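PDB 2QEE: BH0493 protein from Bacillus halodurans C-125, which is a putative amidohydrolase that binds zinc and probably works as a metal-dependent enzyme of the amidohydrolase superfamily. Local coordinates for the interface of chains A and B. Coordinates in Å, arbitrary orientation; residue numbers count along the deposited sequence, not the author numbering. Chains: chain A/B, BH0493 protein.

The interface of chains A and B. Residues chain A 386, 389-391; chain B 81, 85-86, 90, 99, 109, 112.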
# COMPACT_ATOMS: atom_id res chain seq x y z
N ILE A 386 10.35 22.94 -0.11
CA ILE A 386 11.53 23.63 -0.69
C ILE A 386 11.62 25.09 -0.23
O ILE A 386 12.74 25.62 -0.07
CB ILE A 386 11.64 23.48 -2.24
CG1 ILE A 386 10.41 24.03 -2.97
CG2 ILE A 386 11.94 22.02 -2.63
CD1 ILE A 386 10.62 23.99 -4.50
N ALA A 389 13.52 25.02 2.84
CA ALA A 389 14.95 24.81 2.52
C ALA A 389 15.65 26.05 1.96
O ALA A 389 16.84 25.98 1.61
CB ALA A 389 15.15 23.62 1.57
N GLY A 390 14.91 27.15 1.86
CA GLY A 390 15.48 28.41 1.39
C GLY A 390 15.23 28.78 -0.04
O GLY A 390 15.60 29.88 -0.48
N TRP A 391 14.63 27.88 -0.81
CA TRP A 391 14.35 28.18 -2.21
C TRP A 391 13.24 29.22 -2.31
O TRP A 391 12.32 29.28 -1.48
CB TRP A 391 13.88 26.93 -2.93
CG TRP A 391 13.82 26.99 -4.39
CD1 TRP A 391 12.68 27.06 -5.17
CD2 TRP A 391 14.92 26.92 -5.29
NE1 TRP A 391 13.02 27.03 -6.50
CE2 TRP A 391 14.39 26.96 -6.61
CE3 TRP A 391 16.31 26.84 -5.11
CZ2 TRP A 391 15.19 26.92 -7.74
CZ3 TRP A 391 17.10 26.77 -6.23
CH2 TRP A 391 16.55 26.83 -7.54
N TRP B 81 21.29 21.14 -12.91
CA TRP B 81 20.78 22.33 -12.23
C TRP B 81 19.77 23.04 -13.11
O TRP B 81 18.64 23.33 -12.67
CB TRP B 81 21.97 23.27 -11.86
CG TRP B 81 21.60 24.49 -11.10
CD1 TRP B 81 21.52 25.76 -11.60
CD2 TRP B 81 21.27 24.58 -9.70
NE1 TRP B 81 21.13 26.63 -10.60
CE2 TRP B 81 21.01 25.94 -9.42
CE3 TRP B 81 21.19 23.64 -8.66
CZ2 TRP B 81 20.66 26.40 -8.14
CZ3 TRP B 81 20.84 24.10 -7.39
CH2 TRP B 81 20.59 25.48 -7.14
N PHE B 85 16.07 22.35 -11.60
CA PHE B 85 15.90 23.41 -10.63
C PHE B 85 15.41 24.71 -11.26
O PHE B 85 14.64 25.45 -10.67
CB PHE B 85 17.23 23.65 -9.89
CG PHE B 85 17.67 22.49 -9.02
CD1 PHE B 85 17.54 22.56 -7.62
CD2 PHE B 85 18.22 21.34 -9.59
CE1 PHE B 85 17.96 21.48 -6.80
CE2 PHE B 85 18.65 20.25 -8.81
CZ PHE B 85 18.54 20.32 -7.41
N ILE B 86 15.91 25.01 -12.45
CA ILE B 86 15.55 26.25 -13.15
C ILE B 86 14.33 26.14 -14.09
O ILE B 86 13.42 26.96 -14.00
CB ILE B 86 16.80 26.81 -13.92
CG1 ILE B 86 18.02 26.90 -12.98
CG2 ILE B 86 16.45 28.13 -14.53
CD1 ILE B 86 17.80 27.66 -11.63
N PRO B 90 12.31 22.40 -8.26
CA PRO B 90 13.02 21.26 -7.69
C PRO B 90 12.23 20.61 -6.55
O PRO B 90 12.72 20.53 -5.41
CB PRO B 90 14.30 21.88 -7.10
CG PRO B 90 13.99 23.33 -6.85
CD PRO B 90 12.90 23.71 -7.87
N LEU B 99 18.93 21.17 -1.90
CA LEU B 99 18.65 22.47 -1.29
C LEU B 99 18.86 22.42 0.24
O LEU B 99 19.46 23.34 0.83
CB LEU B 99 17.24 22.96 -1.65
CG LEU B 99 17.03 23.01 -3.17
CD1 LEU B 99 15.61 23.50 -3.46
CD2 LEU B 99 18.10 23.89 -3.91
N PRO B 109 20.07 29.10 -0.89
CA PRO B 109 19.42 28.69 -2.15
C PRO B 109 18.62 29.76 -2.85
O PRO B 109 18.35 29.62 -4.02
CB PRO B 109 18.48 27.56 -1.71
CG PRO B 109 19.16 26.95 -0.56
CD PRO B 109 19.71 28.18 0.20
N ARG B 112 20.17 31.11 -6.06
CA ARG B 112 20.44 30.18 -7.16
C ARG B 112 21.89 30.28 -7.71
O ARG B 112 22.17 29.96 -8.86
CB ARG B 112 19.41 30.35 -8.28
CG ARG B 112 17.98 30.20 -7.71
CD ARG B 112 16.94 30.17 -8.79
NE ARG B 112 15.61 30.22 -8.20
CZ ARG B 112 14.50 30.18 -8.92
NH1 ARG B 112 14.59 30.15 -10.24
NH2 ARG B 112 13.32 30.22 -8.30
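Between B:Pro90 and B:Arg112 the indole of A:Trp391 is held like a leaf in a clamp, a worked example of one aromatic side chain fitting into a neighbouring chain of the crystal. On one face lies the pyrrolidine of B:Pro90, whose CG sits 3.7 Å from A:Trp391 CE2 and makes CH-pi contacts with both rings of the indole. The opposite face receives the guanidinium of B:Arg112, turned almost parallel to the indole at 4° and stacked toward its rim. Its NE lies 3.4 Å from A:Trp391 CZ2, a cation-pi contact in which the guanidinium's likely positive charge would be attracted to the ring's pi electrons. Extended from CG to NE, the arginine chain crosses the tryptophan at about a right angle and lays CG and CD along the same face, where the backbone O of B:Pro109 joins it, 3.6 Å from A:Trp391 CE3.

On the face shared with B:Pro90, B:Leu99 brings both methyls over the CE3 border, CD2 standing 3.7 Å from A:Trp391 CE3. At the rim, B:Trp81 meets the indole tip to tip, its CH2 3.8 Å from A:Trp391 CZ3, while B:Phe85 offers CB and its backbone carbonyl near the far end of the ring. An alanine in place of A:Trp391 would probably open a gap between B:Pro90 and B:Leu99 on one side and B:Arg112 on the other, leaving the guanidinium without its aromatic partner and freer to turn.

The indole projects from the loop after helix 363-388; CG anti to its own backbone N (chi1 -168°) swings the ring into the clamp. Behind it, A:Ala389 packs CB against B:Leu99 CB at 3.9 Å, and A:Ile386 crosses B:Pro90 at about a right angle, its CG2 near the proline's backbone O and 4.0 Å from B:Leu99 CD1. No polar bond crosses this patch, so shape and ring contacts carry it; the pairing of chains may belong to the crystal. The ring carbon CG of B:Pro109 rests 3.3 Å from the backbone oxygen O of A:Ala389.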